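Local coordinates for protein P35 antigen (Borrelia burgdorferi, PDB 4ALY) that sits on the outer surface of the Lyme disease spirochaete as a lipoprotein and is critical for infection after a tick bite, though its molecular role remains unclear, at residues 91-96 against 135-140; 106-111 against 156-161; 113-118 against 173-178; 207-212 against 265-270. All blocks are in the same frame, centred on the assembly; numbering follows the deposited sequence.

Contact 1: residues 91-96 against 135-140; sequences EMDSSR and LYTSLN. With SO4 (sulfate ion), chain D.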
loop_
_atom_site.group_PDB
_atom_site.type_symbol
_atom_site.label_atom_id
_atom_site.label_comp_id
_atom_site.label_asym_id
_atom_site.label_seq_id
_atom_site.Cartn_x
_atom_site.Cartn_y
_atom_site.Cartn_z
ATOM N N GLU A 91 -5.486 10.137 8.781
ATOM C CA GLU A 91 -5.706 10.454 10.205
ATOM C C GLU A 91 -7.042 9.883 10.694
ATOM O O GLU A 91 -7.139 9.408 11.819
ATOM C CB GLU A 91 -5.633 11.965 10.478
ATOM C CG GLU A 91 -4.223 12.559 10.545
ATOM C CD GLU A 91 -4.142 14.015 10.063
ATOM O OE1 GLU A 91 -5.163 14.658 9.699
ATOM O OE2 GLU A 91 -3.017 14.532 10.047
ATOM N N MET A 92 -8.048 9.917 9.830
ATOM C CA MET A 92 -9.352 9.338 10.111
ATOM C C MET A 92 -9.125 7.811 10.342
ATOM O O MET A 92 -9.495 7.275 11.409
ATOM C CB MET A 92 -10.295 9.596 8.908
ATOM C CG MET A 92 -11.788 9.810 9.148
ATOM S SD MET A 92 -12.570 10.497 7.619
ATOM C CE MET A 92 -11.969 12.194 7.593
ATOM N N ASP A 93 -8.505 7.135 9.359
ATOM C CA ASP A 93 -8.178 5.737 9.449
ATOM C C ASP A 93 -7.388 5.415 10.706
ATOM O O ASP A 93 -7.638 4.440 11.405
ATOM C CB ASP A 93 -7.409 5.279 8.231
ATOM C CG ASP A 93 -8.302 5.122 7.049
ATOM O OD1 ASP A 93 -9.531 5.268 7.272
ATOM O OD2 ASP A 93 -7.793 4.846 5.926
ATOM N N SER A 94 -6.458 6.280 11.005
ATOM C CA SER A 94 -5.643 6.080 12.146
ATOM C C SER A 94 -6.458 6.129 13.422
ATOM O O SER A 94 -6.068 5.538 14.441
ATOM C CB SER A 94 -4.597 7.159 12.166
ATOM O OG SER A 94 -4.019 7.155 13.389
ATOM N N SER A 95 -7.587 6.813 13.423
ATOM C CA SER A 95 -8.307 6.819 14.666
ATOM C C SER A 95 -9.325 5.661 14.751
ATOM O O SER A 95 -9.935 5.449 15.791
ATOM C CB SER A 95 -8.925 8.190 14.903
ATOM O OG SER A 95 -10.094 8.247 14.134
ATOM N N ARG A 96 -9.443 4.859 13.683
ATOM C CA ARG A 96 -10.241 3.634 13.703
ATOM C C ARG A 96 -9.742 2.515 14.593
ATOM O O ARG A 96 -10.555 1.706 15.062
ATOM C CB ARG A 96 -10.520 3.130 12.283
ATOM C CG ARG A 96 -11.345 4.116 11.441
ATOM C CD ARG A 96 -11.397 3.659 9.993
ATOM N NE ARG A 96 -11.969 4.645 9.063
ATOM C CZ ARG A 96 -13.263 4.989 8.968
ATOM N NH1 ARG A 96 -14.198 4.462 9.755
ATOM N NH2 ARG A 96 -13.634 5.877 8.076
ATOM N N LEU A 135 -1.219 -0.482 5.927
ATOM C CA LEU A 135 -1.660 -1.619 5.183
ATOM C C LEU A 135 -3.225 -1.628 5.039
ATOM O O LEU A 135 -3.751 -1.959 3.967
ATOM C CB LEU A 135 -1.195 -2.872 5.891
ATOM C CG LEU A 135 -1.654 -4.187 5.286
ATOM C CD1 LEU A 135 -1.162 -4.347 3.824
ATOM C CD2 LEU A 135 -1.112 -5.301 6.220
ATOM N N TYR A 136 -3.953 -1.280 6.116
ATOM C CA TYR A 136 -5.422 -1.356 6.093
ATOM C C TYR A 136 -5.965 -0.274 5.150
ATOM O O TYR A 136 -6.876 -0.523 4.364
ATOM C CB TYR A 136 -6.011 -1.156 7.505
ATOM C CG TYR A 136 -5.557 -2.111 8.596
ATOM C CD1 TYR A 136 -5.253 -3.451 8.324
ATOM C CD2 TYR A 136 -5.429 -1.674 9.911
ATOM C CE1 TYR A 136 -4.877 -4.333 9.329
ATOM C CE2 TYR A 136 -5.002 -2.524 10.918
ATOM C CZ TYR A 136 -4.757 -3.881 10.617
ATOM O OH TYR A 136 -4.362 -4.765 11.626
ATOM N N THR A 137 -5.396 0.924 5.241
ATOM C CA THR A 137 -5.690 2.003 4.347
ATOM C C THR A 137 -5.430 1.615 2.884
ATOM O O THR A 137 -6.173 2.081 1.998
ATOM C CB THR A 137 -4.857 3.227 4.743
ATOM O OG1 THR A 137 -5.200 3.572 6.085
ATOM C CG2 THR A 137 -5.135 4.414 3.892
ATOM N N SER A 138 -4.474 0.704 2.637
ATOM C CA SER A 138 -4.101 0.373 1.262
ATOM C C SER A 138 -5.206 -0.409 0.627
ATOM O O SER A 138 -5.256 -0.609 -0.598
ATOM C CB SER A 138 -2.754 -0.375 1.208
ATOM O OG SER A 138 -2.888 -1.769 1.446
ATOM N N LEU A 139 -6.081 -0.908 1.478
ATOM C CA LEU A 139 -7.248 -1.657 1.010
ATOM C C LEU A 139 -8.482 -0.759 1.335
ATOM O O LEU A 139 -9.577 -1.274 1.659
ATOM C CB LEU A 139 -7.298 -3.045 1.741
ATOM C CG LEU A 139 -6.306 -4.132 1.294
ATOM C CD1 LEU A 139 -5.954 -5.293 2.286
ATOM C CD2 LEU A 139 -6.771 -4.653 -0.057
ATOM N N ASN A 140 -8.260 0.567 1.348
ATOM C CA ASN A 140 -9.365 1.522 1.618
ATOM C C ASN A 140 -10.078 1.360 2.966
ATOM O O ASN A 140 -11.194 1.789 3.142
ATOM C CB ASN A 140 -10.402 1.494 0.459
ATOM C CG ASN A 140 -9.845 2.069 -0.846
ATOM O OD1 ASN A 140 -8.846 2.760 -0.866
ATOM N ND2 ASN A 140 -10.487 1.772 -1.921
HETATM S S SO4 D . -14.183 0.564 -1.032
HETATM O O1 SO4 D . -14.401 0.513 0.435
HETATM O O2 SO4 D . -13.438 -0.643 -1.514
HETATM O O3 SO4 D . -13.440 1.803 -1.359
HETATM O O4 SO4 D . -15.505 0.648 -1.691
#
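D93 of helix 70-95 reaches T137 of helix 129-137. The two side chains cross obliquely. OD2 is the branch of D93 that does the touching, and it lies 2.9 Å from T137 OG1. The bond is tentative, since the hydroxyl could give its proton to a different acceptor. The methyl of T137 comes up beside the same oxygen, with CG2 3.4 Å from D93 OD2. T137 OG1 stands anti to its carbonyl carbon (chi1 -60°), which turns it to D93 and to R133, whose NH1 gives it a hydrogen bond.

The other carboxylate oxygen is used within its own segment, by R96 three residues on. R96 NE meets D93 OD1 at 3.1 Å in a salt bridge. The bond uses the anti side of the oxygen and lies close to the guanidinium plane. F141 touches both D93 and R96.

N140, with positive phi, is the C-prime residue of a Schellman motif that ends the helix. N140 N bonds T137 O at 2.7 Å, and F141 N bonds Y136 O. N140 ND2 gives a weak bond of 3.0 Å to sulfate O3; the ion probably comes from the crystallisation liquor.

The carboxylate of D93 is buried but has a polar partner on each oxygen. R96 on OD1 and, more indirectly, R133 through the T137 hydroxyl would probably stabilise its negative charge.

Contact 2: residues 106-111 against 156-161; sequences RAEIFS and LSQDSN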
loop_
_atom_site.group_PDB
_atom_site.type_symbol
_atom_site.label_atom_id
_atom_site.label_comp_id
_atom_site.label_asym_id
_atom_site.label_seq_id
_atom_site.Cartn_x
_atom_site.Cartn_y
_atom_site.Cartn_z
ATOM N N ARG A 106 -3.862 -11.496 13.034
ATOM C CA ARG A 106 -2.749 -11.568 13.935
ATOM C C ARG A 106 -2.281 -13.007 14.256
ATOM O O ARG A 106 -1.073 -13.235 14.266
ATOM C CB ARG A 106 -3.082 -10.843 15.209
ATOM C CG ARG A 106 -2.177 -11.268 16.326
ATOM C CD ARG A 106 -2.739 -10.736 17.624
ATOM N NE ARG A 106 -1.681 -10.206 18.436
ATOM C CZ ARG A 106 -1.778 -9.103 19.171
ATOM N NH1 ARG A 106 -2.922 -8.383 19.242
ATOM N NH2 ARG A 106 -0.687 -8.716 19.823
ATOM N N ALA A 107 -3.196 -13.955 14.492
ATOM C CA ALA A 107 -2.778 -15.296 15.001
ATOM C C ALA A 107 -1.854 -16.032 14.044
ATOM O O ALA A 107 -0.962 -16.705 14.513
ATOM C CB ALA A 107 -4.001 -16.190 15.343
ATOM N N GLU A 108 -2.081 -15.913 12.708
ATOM C CA GLU A 108 -1.345 -16.699 11.696
ATOM C C GLU A 108 -0.481 -15.930 10.764
ATOM O O GLU A 108 0.274 -16.554 9.967
ATOM C CB GLU A 108 -2.266 -17.450 10.753
ATOM C CG GLU A 108 -3.483 -18.084 11.371
ATOM C CD GLU A 108 -3.154 -19.232 12.256
ATOM O OE1 GLU A 108 -1.935 -19.526 12.460
ATOM O OE2 GLU A 108 -4.125 -19.843 12.745
ATOM N N ILE A 109 -0.616 -14.603 10.758
ATOM C CA ILE A 109 0.202 -13.796 9.864
ATOM C C ILE A 109 1.015 -12.850 10.708
ATOM O O ILE A 109 2.228 -13.053 10.874
ATOM C CB ILE A 109 -0.672 -13.057 8.821
ATOM C CG1 ILE A 109 -1.730 -13.996 8.260
ATOM C CG2 ILE A 109 0.175 -12.416 7.698
ATOM C CD1 ILE A 109 -2.692 -13.373 7.254
ATOM N N PHE A 110 0.388 -11.813 11.288
ATOM C CA PHE A 110 1.219 -10.702 11.770
ATOM C C PHE A 110 2.143 -11.198 12.875
ATOM O O PHE A 110 3.299 -10.776 13.044
ATOM C CB PHE A 110 0.382 -9.530 12.242
ATOM C CG PHE A 110 -0.458 -8.881 11.174
ATOM C CD1 PHE A 110 -0.096 -8.914 9.837
ATOM C CD2 PHE A 110 -1.594 -8.152 11.533
ATOM C CE1 PHE A 110 -0.853 -8.263 8.864
ATOM C CE2 PHE A 110 -2.348 -7.451 10.576
ATOM C CZ PHE A 110 -1.987 -7.511 9.235
ATOM N N SER A 111 1.667 -12.168 13.619
ATOM C CA SER A 111 2.564 -12.637 14.697
ATOM C C SER A 111 3.586 -13.699 14.211
ATOM O O SER A 111 4.283 -14.214 15.034
ATOM C CB SER A 111 1.791 -13.114 15.930
ATOM O OG SER A 111 1.179 -14.344 15.640
ATOM N N LEU A 156 -2.288 -19.787 3.823
ATOM C CA LEU A 156 -0.939 -19.852 3.286
ATOM C C LEU A 156 0.124 -19.583 4.346
ATOM O O LEU A 156 1.162 -20.229 4.364
ATOM C CB LEU A 156 -0.754 -18.812 2.188
ATOM C CG LEU A 156 -1.423 -19.038 0.850
ATOM C CD1 LEU A 156 -1.339 -17.794 -0.053
ATOM C CD2 LEU A 156 -0.856 -20.322 0.182
ATOM N N SER A 157 -0.099 -18.610 5.210
ATOM C CA SER A 157 0.912 -18.265 6.196
ATOM C C SER A 157 1.147 -19.428 7.213
ATOM O O SER A 157 2.229 -19.580 7.803
ATOM C CB SER A 157 0.526 -16.950 6.874
ATOM O OG SER A 157 1.527 -16.498 7.805
ATOM N N GLN A 158 0.135 -20.283 7.388
ATOM C CA GLN A 158 0.282 -21.513 8.193
ATOM C C GLN A 158 1.327 -22.525 7.627
ATOM O O GLN A 158 1.668 -23.546 8.260
ATOM C CB GLN A 158 -1.104 -22.152 8.371
ATOM C CG GLN A 158 -1.988 -21.376 9.349
ATOM C CD GLN A 158 -3.347 -21.994 9.596
ATOM O OE1 GLN A 158 -4.251 -21.910 8.767
ATOM N NE2 GLN A 158 -3.512 -22.580 10.747
ATOM N N ASP A 159 1.820 -22.249 6.426
ATOM C CA ASP A 159 2.800 -23.087 5.806
ATOM C C ASP A 159 4.029 -22.229 5.576
ATOM O O ASP A 159 3.978 -21.277 4.789
ATOM C CB ASP A 159 2.243 -23.634 4.477
ATOM C CG ASP A 159 3.170 -24.683 3.797
ATOM O OD1 ASP A 159 4.397 -24.618 3.879
ATOM O OD2 ASP A 159 2.662 -25.565 3.095
ATOM N N SER A 160 5.124 -22.580 6.239
ATOM C CA SER A 160 6.375 -21.804 6.196
ATOM C C SER A 160 6.958 -21.719 4.843
ATOM O O SER A 160 7.724 -20.784 4.630
ATOM C CB SER A 160 7.504 -22.452 7.029
ATOM O OG SER A 160 6.961 -23.230 8.072
ATOM N N ASN A 161 6.709 -22.681 3.924
ATOM C CA ASN A 161 7.158 -22.419 2.536
ATOM C C ASN A 161 6.380 -21.359 1.846
ATOM O O ASN A 161 6.874 -20.787 0.867
ATOM C CB ASN A 161 7.060 -23.621 1.633
ATOM C CG ASN A 161 7.910 -24.665 2.104
ATOM O OD1 ASN A 161 7.447 -25.554 2.847
ATOM N ND2 ASN A 161 9.213 -24.466 1.896
#
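The carboxylate of E108 and the amide of Q158 lie face over face, with their planes 33° apart. The closest pair is E108 OE2 and Q158 NE2 at 3.4 Å. NE2 stands above the carboxylate, not at its edge; the angle is poor and the pair is not a hydrogen bond. Q158 CG sits over the same face, 3.6 Å from E108 OE1. The bend of E108 at chi2 (-69°) lays its carboxylate against the amide.

Beside this polar pair, S157 OG gives a hydrogen bond to the backbone E108 O. The modelled length is 2.5 Å, very short, so its exact value is doubtful. I109 adds an apolar touch, with CG1 4.0 Å from S157 CB. Its side chain also packs on L153 and S154, one turn earlier in helix 143-157.

Helix 106-110 has a wide pi-type turn, in which R106 O accepts from both S111 N and S111 OG. Beyond S157, D159 OD1 takes N161 N in an Asx turn. The last part of helix 143-157 and the turn after it dock on a short helix with a wide pi-type turn, within the all-helical domain of the Borrelia BbCRASP-1 family.

Contact 3: residues 113-118 against 173-178; sequences IFFNAN and RGFSIQ
F115 and F175 make an aromatic pair, and they are the two residues that meet here. The pair is T-shaped: the edge of F115 points at one face of F175. The ring planes are 87° apart and the centroids 5.1 Å apart. The touching edge is made of CE1 and CZ. F115 CZ comes to 3.4 Å from F175 CE2. F115 CE1 lies 3.6 Å above the F175 plane, offset toward the rim of that ring and not centred on it. Both rings swing well out from their backbones. F115 has CG anti to the backbone N (chi1 -175°), and this carries its ring from the loop to helix 163-189.

Other side chains border the pair. E131 of helix 129-137 touches both rings, M134 touches F175 and I171 touches F115.

Polar bonds lie away from the rings. R173, on the same helix as F175, forms a salt bridge with D223.

Between 113-118 and 173-178 the contact is the ring pair; I113 packs farther along the same helix. In a T-shaped pair the slightly positive C-H edge meets the electron-rich face, so the attraction is weak but directional.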
loop_
_atom_site.group_PDB
_atom_site.type_symbol
_atom_site.label_atom_id
_atom_site.label_comp_id
_atom_site.label_asym_id
_atom_site.label_seq_id
_atom_site.Cartn_x
_atom_site.Cartn_y
_atom_site.Cartn_z
ATOM N N ILE A 113 5.376 -13.037 10.944
ATOM C CA ILE A 113 6.198 -12.446 9.919
ATOM C C ILE A 113 6.916 -11.224 10.510
ATOM O O ILE A 113 6.482 -10.723 11.531
ATOM C CB ILE A 113 5.333 -12.000 8.708
ATOM C CG1 ILE A 113 4.299 -10.941 9.184
ATOM C CG2 ILE A 113 4.700 -13.220 8.012
ATOM C CD1 ILE A 113 3.713 -10.093 8.087
ATOM N N PHE A 114 7.973 -10.768 9.834
ATOM C CA PHE A 114 8.759 -9.553 10.161
ATOM C C PHE A 114 8.652 -8.467 9.112
ATOM O O PHE A 114 8.606 -8.745 7.926
ATOM C CB PHE A 114 10.232 -9.879 10.297
ATOM C CG PHE A 114 10.469 -10.902 11.322
ATOM C CD1 PHE A 114 10.487 -10.549 12.670
ATOM C CD2 PHE A 114 10.585 -12.251 10.963
ATOM C CE1 PHE A 114 10.641 -11.514 13.638
ATOM C CE2 PHE A 114 10.751 -13.221 11.950
ATOM C CZ PHE A 114 10.808 -12.843 13.277
ATOM N N PHE A 115 8.712 -7.224 9.560
ATOM C CA PHE A 115 8.556 -6.133 8.655
ATOM C C PHE A 115 9.625 -6.172 7.561
ATOM O O PHE A 115 9.313 -6.138 6.372
ATOM C CB PHE A 115 8.541 -4.790 9.422
ATOM C CG PHE A 115 8.262 -3.602 8.541
ATOM C CD1 PHE A 115 7.054 -3.484 7.861
ATOM C CD2 PHE A 115 9.207 -2.605 8.374
ATOM C CE1 PHE A 115 6.810 -2.376 7.038
ATOM C CE2 PHE A 115 8.960 -1.482 7.555
ATOM C CZ PHE A 115 7.763 -1.370 6.890
ATOM N N ASN A 116 10.881 -6.209 7.976
ATOM C CA ASN A 116 12.012 -6.305 7.034
ATOM C C ASN A 116 13.046 -7.225 7.676
ATOM O O ASN A 116 12.969 -7.483 8.902
ATOM C CB ASN A 116 12.594 -4.929 6.645
ATOM C CG ASN A 116 12.937 -4.086 7.858
ATOM O OD1 ASN A 116 13.355 -4.609 8.891
ATOM N ND2 ASN A 116 12.717 -2.795 7.765
ATOM N N ALA A 117 13.972 -7.755 6.865
ATOM C CA ALA A 117 15.022 -8.686 7.376
ATOM C C ALA A 117 15.786 -8.169 8.622
ATOM O O ALA A 117 16.448 -8.951 9.305
ATOM C CB ALA A 117 15.989 -9.110 6.261
ATOM N N ASN A 118 15.631 -6.872 8.923
ATOM C CA ASN A 118 16.320 -6.188 10.033
ATOM C C ASN A 118 15.541 -6.100 11.359
ATOM O O ASN A 118 16.081 -5.617 12.367
ATOM C CB ASN A 118 16.722 -4.747 9.606
ATOM C CG ASN A 118 18.099 -4.674 8.936
ATOM O OD1 ASN A 118 18.939 -5.573 9.093
ATOM N ND2 ASN A 118 18.337 -3.595 8.186
ATOM N N ARG A 173 4.169 -5.041 -1.562
ATOM C CA ARG A 173 3.148 -4.522 -2.438
ATOM C C ARG A 173 2.161 -3.539 -1.729
ATOM O O ARG A 173 2.269 -2.336 -1.938
ATOM C CB ARG A 173 2.472 -5.578 -3.392
ATOM C CG ARG A 173 1.262 -4.986 -4.091
ATOM C CD ARG A 173 0.957 -5.179 -5.588
ATOM N NE ARG A 173 0.390 -6.471 -5.880
ATOM C CZ ARG A 173 -0.551 -6.715 -6.794
ATOM N NH1 ARG A 173 -1.105 -5.755 -7.525
ATOM N NH2 ARG A 173 -0.944 -7.970 -6.964
ATOM N N GLY A 174 1.222 -4.017 -0.907
ATOM C CA GLY A 174 0.132 -3.150 -0.423
ATOM C C GLY A 174 0.611 -2.066 0.511
ATOM O O GLY A 174 0.341 -0.846 0.269
ATOM N N PHE A 175 1.374 -2.465 1.541
ATOM C CA PHE A 175 1.956 -1.455 2.431
ATOM C C PHE A 175 2.772 -0.446 1.596
ATOM O O PHE A 175 2.604 0.782 1.769
ATOM C CB PHE A 175 2.764 -2.066 3.557
ATOM C CG PHE A 175 3.657 -1.089 4.251
ATOM C CD1 PHE A 175 3.180 -0.316 5.316
ATOM C CD2 PHE A 175 4.972 -0.938 3.854
ATOM C CE1 PHE A 175 4.018 0.580 5.948
ATOM C CE2 PHE A 175 5.820 -0.018 4.459
ATOM C CZ PHE A 175 5.345 0.746 5.511
ATOM N N SER A 176 3.601 -0.913 0.654
ATOM C CA SER A 176 4.628 0.027 0.101
ATOM C C SER A 176 3.990 1.143 -0.710
ATOM O O SER A 176 4.464 2.250 -0.705
ATOM C CB SER A 176 5.642 -0.742 -0.747
ATOM O OG SER A 176 6.431 -1.529 0.092
ATOM N N ILE A 177 2.917 0.810 -1.435
ATOM C CA ILE A 177 2.182 1.739 -2.319
ATOM C C ILE A 177 1.472 2.849 -1.504
ATOM O O ILE A 177 1.513 4.051 -1.865
ATOM C CB ILE A 177 1.105 0.981 -3.083
ATOM C CG1 ILE A 177 1.731 -0.108 -3.997
ATOM C CG2 ILE A 177 0.212 1.976 -3.830
ATOM C CD1 ILE A 177 0.692 -1.035 -4.593
ATOM N N GLN A 178 0.791 2.421 -0.426
ATOM C CA GLN A 178 0.152 3.319 0.508
ATOM C C GLN A 178 1.180 4.249 1.195
ATOM O O GLN A 178 1.026 5.465 1.113
ATOM C CB GLN A 178 -0.689 2.529 1.525
ATOM C CG GLN A 178 -1.575 3.409 2.342
ATOM C CD GLN A 178 -2.576 4.180 1.469
ATOM O OE1 GLN A 178 -3.158 3.637 0.505
ATOM N NE2 GLN A 178 -2.767 5.467 1.799
#

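Contact 4: residues 207-212 against 265-270; sequences YNDFEK and LDLVNT
Two long helices of the bundle, 200-233 and 254-275, run in opposite directions and pack where D209 meets L267 and T270. The carboxylate of D209 is the centre of the contact. L267 CD2 lies over one face of it, 3.3 Å from D209 OD1 and 3.4 Å from D209 CG. The two side chains slide past each other in opposite directions. T270 comes from another side. Its methyl CG2 stands near the carboxylate plane, at the edge, 3.5 Å from D209 OD2.

The hydroxyl of T270 is turned the other way. T270 OG1 bonds D266 O at 2.7 Å, nearly along the C=O axis, and the same oxygen also accepts T270 N. With OG1 occupied in its own helix (chi1 -63°), CG2 is the branch left facing D209. T270 also touches T205, and L267 touches L213, so helix 254-275 leans on more than one turn of its partner. On the far side of helix 200-233, F210 packs on helices 70-95 and 163-189.

D209 meets its neighbours across the contact through methyl groups, although its side chain is a carboxylate. Its charge probably gains little from these methyl groups. K212 NZ, 4.3 Å from D209 OD1, is too far for a hydrogen bond but may partly offset the charge.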
loop_
_atom_site.group_PDB
_atom_site.type_symbol
_atom_site.label_atom_id
_atom_site.label_comp_id
_atom_site.label_asym_id
_atom_site.label_seq_id
_atom_site.Cartn_x
_atom_site.Cartn_y
_atom_site.Cartn_z
ATOM N N TYR A 207 1.800 15.844 -10.479
ATOM C CA TYR A 207 0.407 15.509 -10.673
ATOM C C TYR A 207 0.211 14.160 -11.395
ATOM O O TYR A 207 -0.675 13.363 -11.026
ATOM C CB TYR A 207 -0.309 16.630 -11.384
ATOM C CG TYR A 207 -1.704 16.222 -11.722
ATOM C CD1 TYR A 207 -2.756 16.288 -10.767
ATOM C CD2 TYR A 207 -1.973 15.691 -12.963
ATOM C CE1 TYR A 207 -4.044 15.872 -11.107
ATOM C CE2 TYR A 207 -3.226 15.275 -13.292
ATOM C CZ TYR A 207 -4.243 15.364 -12.386
ATOM O OH TYR A 207 -5.441 14.909 -12.838
ATOM N N ASN A 208 1.027 13.897 -12.416
ATOM C CA ASN A 208 1.046 12.580 -13.042
ATOM C C ASN A 208 1.545 11.482 -12.078
ATOM O O ASN A 208 1.051 10.362 -12.110
ATOM C CB ASN A 208 1.843 12.612 -14.348
ATOM C CG ASN A 208 1.098 13.365 -15.463
ATOM O OD1 ASN A 208 -0.126 13.231 -15.611
ATOM N ND2 ASN A 208 1.820 14.164 -16.234
ATOM N N ASP A 209 2.514 11.803 -11.222
ATOM C CA ASP A 209 2.944 10.857 -10.221
ATOM C C ASP A 209 1.737 10.324 -9.397
ATOM O O ASP A 209 1.572 9.111 -9.249
ATOM C CB ASP A 209 4.044 11.481 -9.380
ATOM C CG ASP A 209 5.408 11.518 -10.139
ATOM O OD1 ASP A 209 5.447 11.058 -11.310
ATOM O OD2 ASP A 209 6.450 11.958 -9.561
ATOM N N PHE A 210 0.848 11.211 -8.953
ATOM C CA PHE A 210 -0.381 10.794 -8.256
ATOM C C PHE A 210 -1.194 9.803 -9.030
ATOM O O PHE A 210 -1.729 8.861 -8.460
ATOM C CB PHE A 210 -1.273 11.973 -7.812
ATOM C CG PHE A 210 -0.826 12.569 -6.526
ATOM C CD1 PHE A 210 -0.540 11.714 -5.420
ATOM C CD2 PHE A 210 -0.602 13.938 -6.404
ATOM C CE1 PHE A 210 -0.077 12.226 -4.201
ATOM C CE2 PHE A 210 -0.123 14.458 -5.202
ATOM C CZ PHE A 210 0.136 13.616 -4.098
ATOM N N GLU A 211 -1.268 10.007 -10.330
ATOM C CA GLU A 211 -2.006 9.111 -11.197
ATOM C C GLU A 211 -1.464 7.718 -11.290
ATOM O O GLU A 211 -2.237 6.760 -11.387
ATOM C CB GLU A 211 -2.059 9.702 -12.591
ATOM C CG GLU A 211 -3.475 10.067 -12.981
ATOM C CD GLU A 211 -3.560 11.303 -13.856
ATOM O OE1 GLU A 211 -2.546 11.734 -14.465
ATOM O OE2 GLU A 211 -4.673 11.853 -13.922
ATOM N N LYS A 212 -0.145 7.585 -11.321
ATOM C CA LYS A 212 0.451 6.261 -11.364
ATOM C C LYS A 212 0.303 5.572 -10.013
ATOM O O LYS A 212 -0.040 4.395 -9.936
ATOM C CB LYS A 212 1.900 6.313 -11.849
ATOM C CG LYS A 212 1.953 6.392 -13.367
ATOM C CD LYS A 212 3.212 7.093 -13.825
ATOM C CE LYS A 212 2.930 8.113 -14.909
ATOM N NZ LYS A 212 4.143 8.948 -14.862
ATOM N N LEU A 265 10.147 3.800 -5.739
ATOM C CA LEU A 265 11.402 4.542 -5.450
ATOM C C LEU A 265 11.593 5.664 -6.469
ATOM O O LEU A 265 11.943 6.767 -6.106
ATOM C CB LEU A 265 12.594 3.591 -5.486
ATOM C CG LEU A 265 13.989 4.060 -5.092
ATOM C CD1 LEU A 265 13.949 4.720 -3.703
ATOM C CD2 LEU A 265 15.004 2.889 -5.147
ATOM N N ASP A 266 11.312 5.394 -7.741
ATOM C CA ASP A 266 11.377 6.444 -8.759
ATOM C C ASP A 266 10.437 7.610 -8.455
ATOM O O ASP A 266 10.751 8.743 -8.760
ATOM C CB ASP A 266 11.137 5.892 -10.177
ATOM C CG ASP A 266 12.249 4.898 -10.636
ATOM O OD1 ASP A 266 13.367 4.943 -10.094
ATOM O OD2 ASP A 266 11.997 4.048 -11.526
ATOM N N LEU A 267 9.291 7.325 -7.862
ATOM C CA LEU A 267 8.284 8.337 -7.590
ATOM C C LEU A 267 8.594 9.147 -6.327
ATOM O O LEU A 267 8.378 10.377 -6.281
ATOM C CB LEU A 267 6.928 7.674 -7.473
ATOM C CG LEU A 267 6.351 7.143 -8.781
ATOM C CD1 LEU A 267 5.092 6.389 -8.429
ATOM C CD2 LEU A 267 6.000 8.208 -9.816
ATOM N N VAL A 268 9.122 8.478 -5.302
ATOM C CA VAL A 268 9.619 9.198 -4.146
ATOM C C VAL A 268 10.811 10.134 -4.500
ATOM O O VAL A 268 10.768 11.335 -4.216
ATOM C CB VAL A 268 9.959 8.244 -2.983
ATOM C CG1 VAL A 268 10.666 9.031 -1.878
ATOM C CG2 VAL A 268 8.685 7.516 -2.452
ATOM N N ASN A 269 11.857 9.588 -5.117
ATOM C CA ASN A 269 13.011 10.383 -5.515
ATOM C C ASN A 269 12.618 11.574 -6.382
ATOM O O ASN A 269 12.986 12.700 -6.073
ATOM C CB ASN A 269 14.100 9.549 -6.220
ATOM C CG ASN A 269 14.778 8.529 -5.297
ATOM O OD1 ASN A 269 15.477 7.648 -5.789
ATOM N ND2 ASN A 269 14.594 8.638 -3.980
ATOM N N THR A 270 11.869 11.334 -7.448
ATOM C CA THR A 270 11.378 12.433 -8.284
ATOM C C THR A 270 10.722 13.596 -7.486
ATOM O O THR A 270 10.927 14.792 -7.784
ATOM C CB THR A 270 10.439 11.870 -9.335
ATOM O OG1 THR A 270 11.215 11.002 -10.148
ATOM C CG2 THR A 270 9.789 12.960 -10.218
#

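The four contacts tie parts of one helical chain together. Contacts 1 and 3 touch directly: S138 CB is 3.3 Å from G174 O, and T137 CG2 is 3.3 Å from Q178 NE2. Helix 129-137 therefore lies against helix 163-189. Contacts 1 and 2 also touch, through Y136 OH and F110 CE2 at 3.5 Å. Contacts 2 and 3 adjoin in sequence, with centres about 15 Å apart. Contact 4 stands apart: its nearest atoms are about 7 Å from contact 3 and about 12 Å from contact 1. Contacts 2 and 4 lie on opposite sides of the chain's centre, about 33 Å apart between centres. The sulfate sits beside N140, apart from the D93-T137 meeting.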